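Local coordinates for CopN (Chlamydia pneumoniae, PDB 4NRH), which probably acts as a gatekeeper of type III secretion, working with the chaperone Scc3 to direct the secretion of translocators, at residues A[249-254]-A[263-268]; A[97-102]-A[131-136]; A[24-29]-A[110-115]. One frame throughout, in Å; residues are numbered along the deposited sequence.

Contact 1: residues A[249-254]-A[263-268]; sequences REVRNL and TGVLNL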
loop_
_atom_site.group_PDB
_atom_site.type_symbol
_atom_site.label_atom_id
_atom_site.label_comp_id
_atom_site.label_asym_id
_atom_site.label_seq_id
_atom_site.Cartn_x
_atom_site.Cartn_y
_atom_site.Cartn_z
ATOM N N ARG A 249 21.221 5.444 -19.591
ATOM C CA ARG A 249 21.675 6.816 -19.393
ATOM C C ARG A 249 21.532 7.247 -17.938
ATOM O O ARG A 249 22.404 7.924 -17.393
ATOM C CB ARG A 249 20.896 7.777 -20.294
ATOM C CG ARG A 249 21.449 9.193 -20.307
ATOM C CD ARG A 249 20.647 10.096 -21.229
ATOM N NE ARG A 249 19.286 10.300 -20.738
ATOM C CZ ARG A 249 18.443 11.205 -21.224
ATOM N NH1 ARG A 249 18.818 11.999 -22.218
ATOM N NH2 ARG A 249 17.223 11.318 -20.715
ATOM N N GLU A 250 20.423 6.855 -17.317
ATOM C CA GLU A 250 20.156 7.197 -15.926
ATOM C C GLU A 250 21.191 6.564 -15.001
ATOM O O GLU A 250 21.662 7.192 -14.053
ATOM C CB GLU A 250 18.746 6.753 -15.526
ATOM C CG GLU A 250 18.391 7.030 -14.072
ATOM C CD GLU A 250 18.372 8.511 -13.745
ATOM O OE1 GLU A 250 18.110 9.323 -14.658
ATOM O OE2 GLU A 250 18.622 8.866 -12.573
ATOM N N VAL A 251 21.538 5.312 -15.286
ATOM C CA VAL A 251 22.540 4.594 -14.509
ATOM C C VAL A 251 23.928 5.212 -14.684
ATOM O O VAL A 251 24.678 5.355 -13.717
ATOM C CB VAL A 251 22.585 3.102 -14.903
ATOM C CG1 VAL A 251 23.786 2.411 -14.275
ATOM C CG2 VAL A 251 21.297 2.410 -14.488
ATOM N N ARG A 252 24.257 5.594 -15.915
ATOM C CA ARG A 252 25.541 6.226 -16.205
ATOM C C ARG A 252 25.684 7.586 -15.526
ATOM O O ARG A 252 26.763 7.937 -15.052
ATOM C CB ARG A 252 25.739 6.368 -17.715
ATOM C CG ARG A 252 26.007 5.047 -18.414
ATOM C CD ARG A 252 26.290 5.235 -19.893
ATOM N NE ARG A 252 26.508 3.957 -20.565
ATOM C CZ ARG A 252 27.652 3.281 -20.530
ATOM N NH1 ARG A 252 28.688 3.759 -19.855
ATOM N NH2 ARG A 252 27.760 2.125 -21.170
ATOM N N ASN A 253 24.598 8.352 -15.487
ATOM C CA ASN A 253 24.590 9.616 -14.760
ATOM C C ASN A 253 24.773 9.387 -13.264
ATOM O O ASN A 253 25.254 10.258 -12.540
ATOM C CB ASN A 253 23.286 10.379 -15.010
ATOM C CG ASN A 253 23.153 10.853 -16.443
ATOM O OD1 ASN A 253 24.138 10.929 -17.178
ATOM N ND2 ASN A 253 21.930 11.178 -16.848
ATOM N N LEU A 254 24.380 8.201 -12.814
ATOM C CA LEU A 254 24.406 7.855 -11.398
ATOM C C LEU A 254 25.789 7.414 -10.912
ATOM O O LEU A 254 26.255 7.865 -9.866
ATOM C CB LEU A 254 23.376 6.757 -11.119
ATOM C CG LEU A 254 23.158 6.334 -9.667
ATOM C CD1 LEU A 254 22.702 7.524 -8.837
ATOM C CD2 LEU A 254 22.146 5.202 -9.588
ATOM N N THR A 263 26.771 -2.160 -14.973
ATOM C CA THR A 263 26.169 -3.487 -14.884
ATOM C C THR A 263 25.680 -3.792 -13.469
ATOM O O THR A 263 24.581 -4.316 -13.282
ATOM C CB THR A 263 27.167 -4.581 -15.322
ATOM O OG1 THR A 263 27.516 -4.387 -16.699
ATOM C CG2 THR A 263 26.563 -5.968 -15.148
ATOM N N GLY A 264 26.502 -3.456 -12.478
ATOM C CA GLY A 264 26.168 -3.698 -11.086
ATOM C C GLY A 264 24.897 -2.994 -10.650
ATOM O O GLY A 264 24.059 -3.578 -9.959
ATOM N N VAL A 265 24.755 -1.735 -11.052
ATOM C CA VAL A 265 23.570 -0.951 -10.718
ATOM C C VAL A 265 22.337 -1.495 -11.437
ATOM O O VAL A 265 21.257 -1.592 -10.851
ATOM C CB VAL A 265 23.761 0.536 -11.075
ATOM C CG1 VAL A 265 22.468 1.309 -10.865
ATOM C CG2 VAL A 265 24.880 1.138 -10.240
ATOM N N LEU A 266 22.508 -1.853 -12.707
ATOM C CA LEU A 266 21.420 -2.412 -13.505
ATOM C C LEU A 266 20.898 -3.710 -12.897
ATOM O O LEU A 266 19.689 -3.923 -12.814
ATOM C CB LEU A 266 21.878 -2.656 -14.943
ATOM C CG LEU A 266 22.032 -1.428 -15.840
ATOM C CD1 LEU A 266 22.759 -1.793 -17.125
ATOM C CD2 LEU A 266 20.673 -0.823 -16.146
ATOM N N ASN A 267 21.817 -4.575 -12.480
ATOM C CA ASN A 267 21.448 -5.817 -11.810
ATOM C C ASN A 267 20.731 -5.535 -10.496
ATOM O O ASN A 267 19.821 -6.262 -10.100
ATOM C CB ASN A 267 22.682 -6.683 -11.559
ATOM C CG ASN A 267 23.181 -7.364 -12.817
ATOM O OD1 ASN A 267 22.402 -7.686 -13.714
ATOM N ND2 ASN A 267 24.487 -7.588 -12.889
ATOM N N LEU A 268 21.159 -4.472 -9.822
ATOM C CA LEU A 268 20.541 -4.054 -8.572
ATOM C C LEU A 268 19.111 -3.576 -8.814
ATOM O O LEU A 268 18.199 -3.911 -8.057
ATOM C CB LEU A 268 21.370 -2.953 -7.910
ATOM C CG LEU A 268 20.964 -2.592 -6.485
ATOM C CD1 LEU A 268 20.971 -3.844 -5.631
ATOM C CD2 LEU A 268 21.899 -1.541 -5.912
#
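Val251 and Val265 carry nearly the same first torsion, 170° and 174°, which sets CG1 of each opposite its own backbone N and turns the two valines past one another in opposite directions. CG1 of Val251 lies 3.7 Å from CB of Val265, and the two CG1 methyls are almost as close. The other branch, Val251 CG2, is 3.7 Å from CD2 of Leu266; Leu266 CB points across the interface rather than into it, and it is the end of the side chain that approaches Val251, crossing it obliquely. Farther along, Leu254 adds a looser touch, its CD2 4.1 Å from CG1 of Val265. Consecutive helices 244-255 and 259-272 form a helical hairpin here, joined by a short connection within the third helical domain of the CopN family. The local axes run 122° apart in direction, 9.8 Å from each other at closest approach, and the contact is limited to Val251 and Leu254 against Val265 and Leu266. All four are buried and purely apolar. Other helices close the sides: Val265 also packs on Leu209, Leu266 on Leu298, and Leu254 on Val229, while Val251 reaches Val262 and Phe269 of the partner helix.

Contact 2: residues A[97-102]-A[131-136]; sequences FGRTAI and EVTGDT
Arg99 spans the gap to Thr133 almost alone, presenting the edge of its guanidinium to a single hydroxyl. The backbones stay well apart, with CA of Arg99 and CA of Gly134 9.3 Å from each other, and the reach of the extended arginine bridges the gap. CG stands opposite the backbone N (chi1 -161°), and the chain runs straight on to NE, delivering both terminal nitrogens to OG1 of Thr133. Arg99 NH2 donates to Thr133 OG1 along a fairly straight path, 158° at the hydrogen, but the modelled separation of 2.3 Å is too short to be trusted in detail. From Arg99 NH1 to the same Thr133 OG1, at 2.9 Å, the bond is bent to 124° and weak. The hydroxyl itself sits between the backbone N and the carbonyl carbon of its residue, where it also hydrogen-bonds to Tyr129 O in the preceding turn; Arg99 NH1 has a further weak bond to Leu130 O. The fork thus meets the last turn of a helix, where backbone carbonyls gather and would be expected to favour a cation.

Thr133 is buried, and this is the close side of the contact. Gly134 marks the loose side: it is exposed, and its N lies 3.6 Å from Arg99 NH1 without a bond. Beyond it the chain is exposed. Within the HrpJ-like domain, Gly98, with positive phi, breaks the path between helices 80-97 and 99-105, and Arg99 reaches from the start of the latter to the end of helix 122-133, flanked by Tyr176 and Val177 of a loop.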
loop_
_atom_site.group_PDB
_atom_site.type_symbol
_atom_site.label_atom_id
_atom_site.label_comp_id
_atom_site.label_asym_id
_atom_site.label_seq_id
_atom_site.Cartn_x
_atom_site.Cartn_y
_atom_site.Cartn_z
ATOM N N PHE A 97 -8.011 25.180 22.686
ATOM C CA PHE A 97 -6.983 24.357 22.053
ATOM C C PHE A 97 -7.525 23.530 20.890
ATOM O O PHE A 97 -6.798 23.230 19.943
ATOM C CB PHE A 97 -6.334 23.437 23.087
ATOM C CG PHE A 97 -5.424 24.151 24.043
ATOM C CD1 PHE A 97 -4.103 24.402 23.707
ATOM C CD2 PHE A 97 -5.888 24.579 25.277
ATOM C CE1 PHE A 97 -3.261 25.061 24.584
ATOM C CE2 PHE A 97 -5.051 25.240 26.158
ATOM C CZ PHE A 97 -3.737 25.480 25.811
ATOM N N GLY A 98 -8.805 23.177 20.962
ATOM C CA GLY A 98 -9.444 22.374 19.933
ATOM C C GLY A 98 -8.766 21.040 19.684
ATOM O O GLY A 98 -8.589 20.242 20.606
ATOM N N ARG A 99 -8.391 20.801 18.432
ATOM C CA ARG A 99 -7.795 19.529 18.033
ATOM C C ARG A 99 -6.440 19.294 18.694
ATOM O O ARG A 99 -6.020 18.150 18.873
ATOM C CB ARG A 99 -7.649 19.462 16.513
ATOM C CG ARG A 99 -7.482 18.049 15.991
ATOM C CD ARG A 99 -7.139 18.026 14.516
ATOM N NE ARG A 99 -6.990 16.657 14.037
ATOM C CZ ARG A 99 -6.080 16.266 13.152
ATOM N NH1 ARG A 99 -5.226 17.144 12.641
ATOM N NH2 ARG A 99 -6.024 14.995 12.779
ATOM N N THR A 100 -5.757 20.379 19.044
ATOM C CA THR A 100 -4.468 20.293 19.721
ATOM C C THR A 100 -4.615 19.568 21.059
ATOM O O THR A 100 -3.684 18.912 21.529
ATOM C CB THR A 100 -3.861 21.695 19.947
ATOM O OG1 THR A 100 -3.785 22.391 18.696
ATOM C CG2 THR A 100 -2.469 21.598 20.553
ATOM N N ALA A 101 -5.796 19.674 21.658
ATOM C CA ALA A 101 -6.080 18.989 22.914
ATOM C C ALA A 101 -6.800 17.661 22.692
ATOM O O ALA A 101 -6.322 16.612 23.122
ATOM C CB ALA A 101 -6.902 19.886 23.829
ATOM N N ILE A 102 -7.944 17.709 22.016
ATOM C CA ILE A 102 -8.795 16.531 21.864
ATOM C C ILE A 102 -8.227 15.513 20.876
ATOM O O ILE A 102 -8.208 14.313 21.153
ATOM C CB ILE A 102 -10.212 16.922 21.410
ATOM C CG1 ILE A 102 -10.795 17.983 22.345
ATOM C CG2 ILE A 102 -11.117 15.701 21.374
ATOM C CD1 ILE A 102 -10.916 17.527 23.784
ATOM N N GLU A 131 0.096 17.464 12.381
ATOM C CA GLU A 131 0.588 18.162 11.196
ATOM C C GLU A 131 0.243 17.418 9.908
ATOM O O GLU A 131 -0.199 18.022 8.931
ATOM C CB GLU A 131 2.101 18.370 11.284
ATOM C CG GLU A 131 2.699 19.036 10.054
ATOM C CD GLU A 131 4.198 19.240 10.162
ATOM O OE1 GLU A 131 4.782 18.847 11.194
ATOM O OE2 GLU A 131 4.791 19.794 9.213
ATOM N N VAL A 132 0.450 16.103 9.912
ATOM C CA VAL A 132 0.203 15.275 8.735
ATOM C C VAL A 132 -1.273 15.272 8.346
ATOM O O VAL A 132 -1.620 15.436 7.176
ATOM C CB VAL A 132 0.667 13.820 8.968
ATOM C CG1 VAL A 132 0.106 12.895 7.896
ATOM C CG2 VAL A 132 2.186 13.747 8.999
ATOM N N THR A 133 -2.137 15.105 9.340
ATOM C CA THR A 133 -3.569 14.988 9.099
ATOM C C THR A 133 -4.254 16.350 9.110
ATOM O O THR A 133 -5.443 16.459 8.811
ATOM C CB THR A 133 -4.238 14.079 10.142
ATOM O OG1 THR A 133 -4.151 14.690 11.434
ATOM C CG2 THR A 133 -3.548 12.725 10.185
ATOM N N GLY A 134 -3.499 17.389 9.456
ATOM C CA GLY A 134 -4.039 18.734 9.525
ATOM C C GLY A 134 -4.145 19.415 8.173
ATOM O O GLY A 134 -4.664 20.524 8.069
ATOM N N ASP A 135 -3.652 18.746 7.134
ATOM C CA ASP A 135 -3.678 19.296 5.783
ATOM C C ASP A 135 -3.551 18.190 4.743
ATOM O O ASP A 135 -3.193 17.059 5.070
ATOM C CB ASP A 135 -2.554 20.319 5.595
ATOM C CG ASP A 135 -2.875 21.351 4.532
ATOM O OD1 ASP A 135 -3.601 21.017 3.571
ATOM O OD2 ASP A 135 -2.399 22.499 4.652
ATOM N N THR A 136 -3.855 18.519 3.492
ATOM C CA THR A 136 -3.666 17.573 2.401
ATOM C C THR A 136 -2.179 17.285 2.240
ATOM O O THR A 136 -1.355 18.199 2.274
ATOM C CB THR A 136 -4.237 18.104 1.073
ATOM O OG1 THR A 136 -3.555 19.308 0.702
ATOM C CG2 THR A 136 -5.726 18.389 1.205
#

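Contact 3: residues A[24-29]-A[110-115]; sequences SGNSEI and ASQEYA. With NA (sodium ion), chain E.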
loop_
_atom_site.group_PDB
_atom_site.type_symbol
_atom_site.label_atom_id
_atom_site.label_comp_id
_atom_site.label_asym_id
_atom_site.label_seq_id
_atom_site.Cartn_x
_atom_site.Cartn_y
_atom_site.Cartn_z
ATOM N N SER A 24 -2.650 4.920 35.248
ATOM C CA SER A 24 -2.156 3.542 35.223
ATOM C C SER A 24 -1.507 3.140 33.897
ATOM O O SER A 24 -0.408 2.587 33.883
ATOM C CB SER A 24 -3.295 2.571 35.539
ATOM O OG SER A 24 -2.825 1.233 35.563
ATOM N N GLY A 25 -2.186 3.416 32.789
ATOM C CA GLY A 25 -1.664 3.073 31.478
ATOM C C GLY A 25 -1.105 4.265 30.726
ATOM O O GLY A 25 -0.824 4.177 29.531
ATOM N N ASN A 26 -0.944 5.381 31.427
ATOM C CA ASN A 26 -0.480 6.616 30.808
ATOM C C ASN A 26 0.924 6.961 31.300
ATOM O O ASN A 26 1.107 7.349 32.453
ATOM C CB ASN A 26 -1.456 7.756 31.112
ATOM C CG ASN A 26 -1.180 9.011 30.299
ATOM O OD1 ASN A 26 -0.050 9.280 29.897
ATOM N ND2 ASN A 26 -2.225 9.797 30.070
ATOM N N SER A 27 1.912 6.824 30.421
ATOM C CA SER A 27 3.311 6.990 30.808
ATOM C C SER A 27 3.754 8.450 30.906
ATOM O O SER A 27 4.899 8.728 31.260
ATOM C CB SER A 27 4.216 6.251 29.821
ATOM O OG SER A 27 4.113 6.808 28.522
ATOM N N GLU A 28 2.858 9.381 30.594
ATOM C CA GLU A 28 3.209 10.798 30.648
ATOM C C GLU A 28 2.622 11.519 31.859
ATOM O O GLU A 28 2.792 12.729 32.007
ATOM C CB GLU A 28 2.769 11.508 29.364
ATOM C CG GLU A 28 3.591 11.139 28.140
ATOM C CD GLU A 28 3.104 11.831 26.884
ATOM O OE1 GLU A 28 3.564 12.961 26.612
ATOM O OE2 GLU A 28 2.262 11.249 26.168
ATOM N N ILE A 29 1.933 10.782 32.724
ATOM C CA ILE A 29 1.402 11.373 33.947
ATOM C C ILE A 29 1.230 10.327 35.047
ATOM O O ILE A 29 1.035 9.141 34.772
ATOM C CB ILE A 29 0.055 12.091 33.685
ATOM C CG1 ILE A 29 -0.192 13.175 34.739
ATOM C CG2 ILE A 29 -1.095 11.097 33.636
ATOM C CD1 ILE A 29 -1.186 14.226 34.309
ATOM N N ALA A 110 -1.596 5.386 21.803
ATOM C CA ALA A 110 -0.939 4.924 20.586
ATOM C C ALA A 110 0.432 5.576 20.451
ATOM O O ALA A 110 1.419 4.914 20.134
ATOM C CB ALA A 110 -1.796 5.225 19.369
ATOM N N SER A 111 0.480 6.881 20.695
ATOM C CA SER A 111 1.717 7.641 20.583
ATOM C C SER A 111 2.767 7.161 21.575
ATOM O O SER A 111 3.956 7.151 21.270
ATOM C CB SER A 111 1.451 9.130 20.795
ATOM O OG SER A 111 1.071 9.396 22.136
ATOM N N GLN A 112 2.319 6.758 22.760
ATOM C CA GLN A 112 3.229 6.279 23.796
ATOM C C GLN A 112 3.799 4.904 23.466
ATOM O O GLN A 112 4.976 4.641 23.706
ATOM C CB GLN A 112 2.518 6.244 25.150
ATOM C CG GLN A 112 2.227 7.620 25.723
ATOM C CD GLN A 112 1.316 7.571 26.931
ATOM O OE1 GLN A 112 1.065 6.504 27.492
ATOM N NE2 GLN A 112 0.816 8.730 27.342
ATOM N N GLU A 113 2.964 4.027 22.918
ATOM C CA GLU A 113 3.404 2.680 22.572
ATOM C C GLU A 113 4.413 2.694 21.426
ATOM O O GLU A 113 5.392 1.949 21.440
ATOM C CB GLU A 113 2.207 1.798 22.209
ATOM C CG GLU A 113 2.583 0.348 21.949
ATOM C CD GLU A 113 1.382 -0.541 21.690
ATOM O OE1 GLU A 113 0.269 -0.006 21.500
ATOM O OE2 GLU A 113 1.552 -1.780 21.677
ATOM N N TYR A 114 4.172 3.546 20.434
ATOM C CA TYR A 114 5.069 3.651 19.285
ATOM C C TYR A 114 6.352 4.409 19.618
ATOM O O TYR A 114 7.422 4.072 19.111
ATOM C CB TYR A 114 4.355 4.317 18.106
ATOM C CG TYR A 114 3.464 3.374 17.327
ATOM C CD1 TYR A 114 2.200 3.035 17.793
ATOM C CD2 TYR A 114 3.892 2.814 16.132
ATOM C CE1 TYR A 114 1.386 2.171 17.086
ATOM C CE2 TYR A 114 3.086 1.949 15.417
ATOM C CZ TYR A 114 1.834 1.630 15.899
ATOM O OH TYR A 114 1.028 0.769 15.192
ATOM N N ALA A 115 6.248 5.432 20.463
ATOM C CA ALA A 115 7.421 6.202 20.877
ATOM C C ALA A 115 8.391 5.345 21.683
ATOM O O ALA A 115 9.592 5.611 21.710
ATOM C CB ALA A 115 7.008 7.422 21.681
HETATM NA NA NA E . 1.594 6.679 34.696
HETATM O O HOH W 1 1.990 4.345 33.521
HETATM O O HOH W 2 1.177 3.885 27.599
HETATM O O HOH W 3 1.443 6.248 36.919
HETATM O O HOH W 4 4.213 7.772 34.735
#
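One glutamine side chain, Gln112, is gripped by three successive residues of a loop that also binds a sodium ion. Its NE2 donates to Asn26 OD1 at 2.8 Å and to Glu28 OE2 at 3.1 Å, while its OE1 accepts from Ser27 N, also at 3.1 Å; with both ends of the amide engaged, its rotation is fixed. The Ser27 bond is straight, 169° at the hydrogen, yet the N-H comes in above the carbonyl plane. NE2 likewise stands above the Asn26 carbonyl plane rather than on a lone pair. Toward Glu28 the donor side is regular, the oxygen lying near the amide plane of Gln112, though OE2 accepts on its anti lone pair; the two flat groups are turned 78° against each other. Glu28 OE2 is also salt-bridged to Arg126, which would help hold it in position.

Asn26 is the pivot of the loop. With CG opposite the backbone N (chi1 -170°), its amide is turned so that OD1 accepts from Glu28 N at 3.0 Å, an Asx turn within the type I turn from Asn26 to Ile29. Glu28 N and Gln112 NE2 reach that oxygen from opposite faces of the Asn26 amide. The same turn presents backbone carbonyls to the sodium ion: Asn26 O at 2.4 Å and Ile29 O at 2.5 Å are joined by Ala23 O and three waters. Asn26 thus ties the ion site to Gln112. Another water donates to both Gly25 O and Gln112 OE1, adding a water-mediated link.

The loop joins helices 18-24 and 31-40 of the HrpJ-like domain and leans on helix 108-115, with Leu63 of helix 61-74 against Asn26, Glu28 and Ile29, and Pro122 of helix 122-133 beside Gln112 and Glu28.

How the contacts relate
Contact 1 is a buried, wholly apolar contact within the third helical domain; contacts 2 and 3 are partly buried polar links in the HrpJ-like domain, on the opposite side of the chain's centre. Contact 1 lies 43 and 46 Å from them, centre to centre, and follows both along the chain. Contacts 2 and 3 are 19 Å apart between centres and interleave in sequence, drawing on successive helices 99-105, 108-115 and 122-133; the last supplies Thr133 to one and Arg126 to the other. Each polar contact centres on one long side chain, an arginine meeting a helix end in 97-102/131-136 and a glutamine meeting a sodium-binding loop in 24-29/110-115.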